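Local coordinates for Agap007691-pb (Anopheles gambiae, PDB 5C98), which belongs to the serpin family and probably inhibits serine proteases, though its own function is not established, at residues K96-R108 and F117-T131. Residues are numbered along the deposited sequence; the frame is centred on the assembly and turned at random.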
loop_
_atom_site.group_PDB
_atom_site.type_symbol
_atom_site.label_atom_id
_atom_site.label_comp_id
_atom_site.label_asym_id
_atom_site.label_seq_id
_atom_site.Cartn_x
_atom_site.Cartn_y
_atom_site.Cartn_z
ATOM N N LYS A 96 7.495 2.020 7.155
ATOM C CA LYS A 96 6.716 1.617 8.313
ATOM C C LYS A 96 5.454 0.929 7.836
ATOM O O LYS A 96 4.711 1.495 7.039
ATOM C CB LYS A 96 6.392 2.831 9.168
ATOM C CG LYS A 96 7.629 3.387 9.877
ATOM C CD LYS A 96 7.268 4.554 10.818
ATOM C CE LYS A 96 8.508 5.238 11.359
ATOM N NZ LYS A 96 9.453 4.266 11.952
ATOM N N ALA A 97 5.244 -0.303 8.283
ATOM C CA ALA A 97 4.055 -1.092 7.958
ATOM C C ALA A 97 3.502 -1.568 9.290
ATOM O O ALA A 97 4.056 -2.487 9.906
ATOM C CB ALA A 97 4.395 -2.262 7.053
ATOM N N LEU A 98 2.411 -0.936 9.722
ATOM C CA LEU A 98 1.901 -1.088 11.076
ATOM C C LEU A 98 0.422 -1.402 11.029
ATOM O O LEU A 98 -0.345 -0.661 10.401
ATOM C CB LEU A 98 2.112 0.195 11.884
ATOM C CG LEU A 98 3.565 0.586 12.175
ATOM C CD1 LEU A 98 3.671 2.083 12.533
ATOM C CD2 LEU A 98 4.122 -0.298 13.277
ATOM N N SER A 99 0.020 -2.476 11.683
ATOM C CA SER A 99 -1.386 -2.803 11.852
ATOM C C SER A 99 -1.872 -2.418 13.241
ATOM O O SER A 99 -1.111 -2.352 14.209
ATOM C CB SER A 99 -1.652 -4.282 11.623
ATOM O OG SER A 99 -0.903 -5.081 12.519
ATOM N N PHE A 100 -3.183 -2.208 13.330
ATOM C CA PHE A 100 -3.808 -1.775 14.570
ATOM C C PHE A 100 -5.207 -2.360 14.561
ATOM O O PHE A 100 -5.868 -2.398 13.510
ATOM C CB PHE A 100 -3.838 -0.249 14.589
ATOM C CG PHE A 100 -4.367 0.349 15.843
ATOM C CD1 PHE A 100 -3.563 0.413 16.962
ATOM C CD2 PHE A 100 -5.660 0.852 15.916
ATOM C CE1 PHE A 100 -4.028 0.962 18.161
ATOM C CE2 PHE A 100 -6.128 1.414 17.101
ATOM C CZ PHE A 100 -5.327 1.452 18.231
ATOM N N VAL A 101 -5.646 -2.830 15.710
ATOM C CA VAL A 101 -6.922 -3.513 15.828
ATOM C C VAL A 101 -7.736 -2.833 16.911
ATOM O O VAL A 101 -7.230 -2.602 18.021
ATOM C CB VAL A 101 -6.723 -4.997 16.175
ATOM C CG1 VAL A 101 -8.033 -5.735 16.233
ATOM C CG2 VAL A 101 -5.769 -5.664 15.200
ATOM N N LEU A 102 -8.998 -2.528 16.600
ATOM C CA LEU A 102 -9.966 -2.128 17.611
ATOM C C LEU A 102 -10.882 -3.297 17.933
ATOM O O LEU A 102 -11.356 -3.995 17.040
ATOM C CB LEU A 102 -10.848 -0.972 17.140
ATOM C CG LEU A 102 -10.185 0.373 16.874
ATOM C CD1 LEU A 102 -11.210 1.333 16.301
ATOM C CD2 LEU A 102 -9.607 0.910 18.173
ATOM N N VAL A 103 -11.125 -3.507 19.218
ATOM C CA VAL A 103 -12.101 -4.481 19.690
ATOM C C VAL A 103 -13.048 -3.781 20.655
ATOM O O VAL A 103 -12.658 -2.868 21.396
ATOM C CB VAL A 103 -11.456 -5.710 20.377
ATOM C CG1 VAL A 103 -10.683 -6.553 19.378
ATOM C CG2 VAL A 103 -10.569 -5.289 21.541
ATOM N N GLU A 104 -14.307 -4.211 20.640
ATOM C CA GLU A 104 -15.289 -3.674 21.583
ATOM C C GLU A 104 -14.895 -4.016 23.016
ATOM O O GLU A 104 -14.780 -5.189 23.388
ATOM C CB GLU A 104 -16.681 -4.233 21.263
ATOM C CG GLU A 104 -17.767 -3.982 22.321
ATOM C CD GLU A 104 -17.896 -2.528 22.754
ATOM O OE1 GLU A 104 -17.857 -1.632 21.878
ATOM O OE2 GLU A 104 -18.041 -2.303 23.981
ATOM N N GLU A 105 -14.737 -2.981 23.839
ATOM C CA GLU A 105 -14.166 -3.148 25.171
ATOM C C GLU A 105 -15.061 -3.936 26.119
ATOM O O GLU A 105 -14.553 -4.499 27.091
ATOM C CB GLU A 105 -13.860 -1.786 25.791
ATOM C CG GLU A 105 -15.088 -0.895 26.073
ATOM C CD GLU A 105 -14.704 0.504 26.535
ATOM O OE1 GLU A 105 -13.503 0.841 26.493
ATOM O OE2 GLU A 105 -15.608 1.270 26.938
ATOM N N THR A 106 -16.366 -4.003 25.877
ATOM C CA THR A 106 -17.226 -4.680 26.843
ATOM C C THR A 106 -17.293 -6.186 26.638
ATOM O O THR A 106 -17.968 -6.855 27.429
ATOM C CB THR A 106 -18.652 -4.129 26.815
ATOM O OG1 THR A 106 -19.206 -4.308 25.512
ATOM C CG2 THR A 106 -18.696 -2.634 27.232
ATOM N N LEU A 107 -16.627 -6.731 25.623
ATOM C CA LEU A 107 -16.649 -8.161 25.343
ATOM C C LEU A 107 -15.315 -8.774 25.749
ATOM O O LEU A 107 -14.271 -8.408 25.205
ATOM C CB LEU A 107 -16.917 -8.419 23.859
ATOM C CG LEU A 107 -18.247 -7.896 23.298
ATOM C CD1 LEU A 107 -18.356 -8.227 21.825
ATOM C CD2 LEU A 107 -19.410 -8.502 24.068
ATOM N N ARG A 108 -15.363 -9.757 26.639
ATOM C CA ARG A 108 -14.159 -10.489 26.998
ATOM C C ARG A 108 -13.594 -11.211 25.780
ATOM O O ARG A 108 -14.333 -11.806 24.994
ATOM C CB ARG A 108 -14.488 -11.495 28.101
ATOM C CG ARG A 108 -13.290 -12.228 28.642
ATOM C CD ARG A 108 -13.691 -13.117 29.814
ATOM N NE ARG A 108 -12.914 -14.351 29.875
ATOM C CZ ARG A 108 -13.189 -15.355 30.705
ATOM N NH1 ARG A 108 -14.218 -15.263 31.538
ATOM N NH2 ARG A 108 -12.436 -16.449 30.705
ATOM N N PHE A 117 -2.679 -12.150 19.470
ATOM C CA PHE A 117 -2.651 -10.726 19.169
ATOM C C PHE A 117 -1.900 -9.914 20.207
ATOM O O PHE A 117 -1.437 -8.816 19.882
ATOM C CB PHE A 117 -4.075 -10.205 18.951
ATOM C CG PHE A 117 -4.620 -10.503 17.581
ATOM C CD1 PHE A 117 -4.946 -11.801 17.191
ATOM C CD2 PHE A 117 -4.794 -9.487 16.651
ATOM C CE1 PHE A 117 -5.436 -12.067 15.928
ATOM C CE2 PHE A 117 -5.289 -9.763 15.374
ATOM C CZ PHE A 117 -5.595 -11.052 15.015
ATOM N N HIS A 118 -1.763 -10.413 21.433
ATOM C CA HIS A 118 -1.017 -9.689 22.459
ATOM C C HIS A 118 0.399 -10.186 22.617
ATOM O O HIS A 118 1.260 -9.421 23.062
ATOM C CB HIS A 118 -1.699 -9.784 23.827
ATOM C CG HIS A 118 -3.052 -9.157 23.877
ATOM N ND1 HIS A 118 -3.951 -9.415 24.890
ATOM C CD2 HIS A 118 -3.657 -8.269 23.056
ATOM C CE1 HIS A 118 -5.059 -8.727 24.677
ATOM N NE2 HIS A 118 -4.906 -8.025 23.570
ATOM N N ARG A 119 0.655 -11.460 22.299
ATOM C CA ARG A 119 1.919 -12.093 22.643
ATOM C C ARG A 119 2.597 -12.826 21.493
ATOM O O ARG A 119 3.632 -13.451 21.724
ATOM C CB ARG A 119 1.746 -13.043 23.858
ATOM C CG ARG A 119 0.950 -12.405 25.025
ATOM C CD ARG A 119 0.906 -13.256 26.318
ATOM N NE ARG A 119 0.323 -14.579 26.108
ATOM C CZ ARG A 119 -0.961 -14.891 26.277
ATOM N NH1 ARG A 119 -1.843 -13.982 26.667
ATOM N NH2 ARG A 119 -1.364 -16.136 26.059
ATOM N N THR A 120 2.063 -12.765 20.265
ATOM C CA THR A 120 2.674 -13.442 19.121
ATOM C C THR A 120 2.897 -12.472 17.958
ATOM O O THR A 120 4.036 -12.238 17.542
ATOM C CB THR A 120 1.812 -14.620 18.641
ATOM O OG1 THR A 120 1.453 -15.447 19.756
ATOM C CG2 THR A 120 2.564 -15.445 17.631
ATOM N N PHE A 121 1.821 -11.915 17.412
ATOM C CA PHE A 121 1.938 -11.068 16.233
ATOM C C PHE A 121 2.440 -9.682 16.608
ATOM O O PHE A 121 2.214 -9.190 17.715
ATOM C CB PHE A 121 0.572 -10.921 15.555
ATOM C CG PHE A 121 0.071 -12.169 14.900
ATOM C CD1 PHE A 121 0.868 -12.899 14.007
ATOM C CD2 PHE A 121 -1.204 -12.611 15.167
ATOM C CE1 PHE A 121 0.366 -14.056 13.407
ATOM C CE2 PHE A 121 -1.689 -13.739 14.572
ATOM C CZ PHE A 121 -0.919 -14.451 13.691
ATOM N N GLN A 122 3.131 -9.058 15.657
ATOM C CA GLN A 122 3.602 -7.674 15.740
ATOM C C GLN A 122 2.427 -6.799 15.337
ATOM O O GLN A 122 2.197 -6.525 14.157
ATOM C CB GLN A 122 4.790 -7.543 14.798
ATOM C CG GLN A 122 5.459 -6.241 14.576
ATOM C CD GLN A 122 6.614 -6.417 13.572
ATOM O OE1 GLN A 122 7.105 -7.544 13.333
ATOM N NE2 GLN A 122 7.038 -5.318 12.975
ATOM N N THR A 123 1.647 -6.403 16.339
ATOM C CA THR A 123 0.453 -5.601 16.147
ATOM C C THR A 123 0.112 -4.986 17.496
ATOM O O THR A 123 0.726 -5.296 18.518
ATOM C CB THR A 123 -0.711 -6.438 15.574
ATOM O OG1 THR A 123 -1.749 -5.561 15.128
ATOM C CG2 THR A 123 -1.291 -7.409 16.590
ATOM N N THR A 124 -0.867 -4.085 17.478
ATOM C CA THR A 124 -1.409 -3.481 18.685
ATOM C C THR A 124 -2.926 -3.583 18.640
ATOM O O THR A 124 -3.548 -3.268 17.621
ATOM C CB THR A 124 -0.946 -2.023 18.820
ATOM O OG1 THR A 124 0.471 -1.999 19.094
ATOM C CG2 THR A 124 -1.638 -1.355 19.991
ATOM N N VAL A 125 -3.504 -4.087 19.717
ATOM C CA VAL A 125 -4.951 -4.172 19.888
ATOM C C VAL A 125 -5.339 -3.194 20.982
ATOM O O VAL A 125 -4.764 -3.221 22.079
ATOM C CB VAL A 125 -5.378 -5.598 20.275
ATOM C CG1 VAL A 125 -6.877 -5.687 20.480
ATOM C CG2 VAL A 125 -4.942 -6.598 19.230
ATOM N N GLU A 126 -6.323 -2.345 20.705
ATOM C CA GLU A 126 -6.861 -1.449 21.722
ATOM C C GLU A 126 -8.348 -1.701 21.922
ATOM O O GLU A 126 -9.126 -1.594 20.957
ATOM C CB GLU A 126 -6.633 0.011 21.356
ATOM C CG GLU A 126 -7.029 0.941 22.491
ATOM C CD GLU A 126 -6.454 2.341 22.367
ATOM O OE1 GLU A 126 -5.428 2.513 21.667
ATOM O OE2 GLU A 126 -7.024 3.272 22.982
ATOM N N PRO A 127 -8.785 -2.058 23.134
ATOM C CA PRO A 127 -10.227 -2.092 23.418
ATOM C C PRO A 127 -10.769 -0.679 23.529
ATOM O O PRO A 127 -10.198 0.166 24.218
ATOM C CB PRO A 127 -10.312 -2.818 24.762
ATOM C CG PRO A 127 -8.963 -3.345 25.040
ATOM C CD PRO A 127 -7.999 -2.495 24.294
ATOM N N VAL A 128 -11.894 -0.431 22.863
ATOM C CA VAL A 128 -12.531 0.878 22.891
ATOM C C VAL A 128 -14.039 0.682 22.930
ATOM O O VAL A 128 -14.564 -0.414 22.700
ATOM C CB VAL A 128 -12.153 1.747 21.673
ATOM C CG1 VAL A 128 -10.658 2.043 21.643
ATOM C CG2 VAL A 128 -12.640 1.100 20.379
ATOM N N ASP A 129 -14.733 1.778 23.195
ATOM C CA ASP A 129 -16.184 1.795 23.089
ATOM C C ASP A 129 -16.523 2.014 21.622
ATOM O O ASP A 129 -16.612 3.152 21.165
ATOM C CB ASP A 129 -16.736 2.910 23.962
ATOM C CG ASP A 129 -18.226 3.065 23.836
ATOM O OD1 ASP A 129 -18.867 2.196 23.192
ATOM O OD2 ASP A 129 -18.758 4.037 24.411
ATOM N N LEU A 130 -16.769 0.923 20.896
ATOM C CA LEU A 130 -17.088 0.988 19.469
ATOM C C LEU A 130 -18.508 1.495 19.202
ATOM O O LEU A 130 -18.849 1.758 18.044
ATOM C CB LEU A 130 -16.835 -0.370 18.796
ATOM C CG LEU A 130 -15.420 -0.610 18.236
ATOM C CD1 LEU A 130 -15.231 -2.027 17.697
ATOM C CD2 LEU A 130 -15.098 0.384 17.130
ATOM N N THR A 131 -19.339 1.666 20.232
ATOM C CA THR A 131 -20.588 2.395 20.062
ATOM C C THR A 131 -20.376 3.904 19.970
ATOM O O THR A 131 -21.336 4.633 19.676
ATOM C CB THR A 131 -21.574 2.100 21.200
ATOM O OG1 THR A 131 -21.250 2.896 22.344
ATOM C CG2 THR A 131 -21.579 0.627 21.574
HETATM O O HOH W 1 4.959 -3.591 12.370
HETATM O O HOH W 2 2.311 -4.077 12.857
HETATM O O HOH W 3 -19.194 -0.102 24.729
HETATM O O HOH W 4 -11.106 0.235 27.088
#
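With CG opposite the backbone N (chi1 169°) and the chain then folded back at chi2 (51°), E104 swings its carboxylate over to L130, and L130 N donates to E104 OE1 (2.9 Å) on its syn side. F100, likewise with CG trans to its own N (chi1 -176°), brings the CE1 and CZ side of its ring up to T124 CG2 and the E126 side chain. Both residues lie on strand 95-104 of the serpin fold, which pairs in parallel with strand 124-128 after a crossover through helix 111-119; on its other edge the same strand runs antiparallel to strand 169-177.

Backbone bonds alternate along the pair. T124 O accepts from V101 N, V101 O from E126 N at 2.8 Å, and V103 O from V128 N, while the V103 N to E126 O bond is longer, at 3.3 Å. Beyond the strand end, E105 N still reaches V128 O.

On the face carrying V101, V103, V125 and P127, the valines pack against one another: V103 CG2 sits 3.9 Å from V125 CG1, their side chains crossing nearly at right angles. V101 CG2 meets the edge of the F117 ring, linking the helix to the strands. The other face carries F100, L102, T124 and E126; helix 133-146 meets F100 through Y144 and E126 through A139. There F100 CZ stands 3.6 Å from E126 OE1, the oxygen lying at the ring edge and the carboxylate plane steeply inclined to the ring, while L102 CD2 rests against V128 CG2.

At the start of the pairing, S99 OG and T123 OG1 share a 2.8 Å hydrogen bond. At the far end, T106 N and OG1 reach E104 OE2 from opposite faces of the carboxylate, and a water links that oxygen to D129 OD1, which also accepts from T131 OG1 at 2.6 Å.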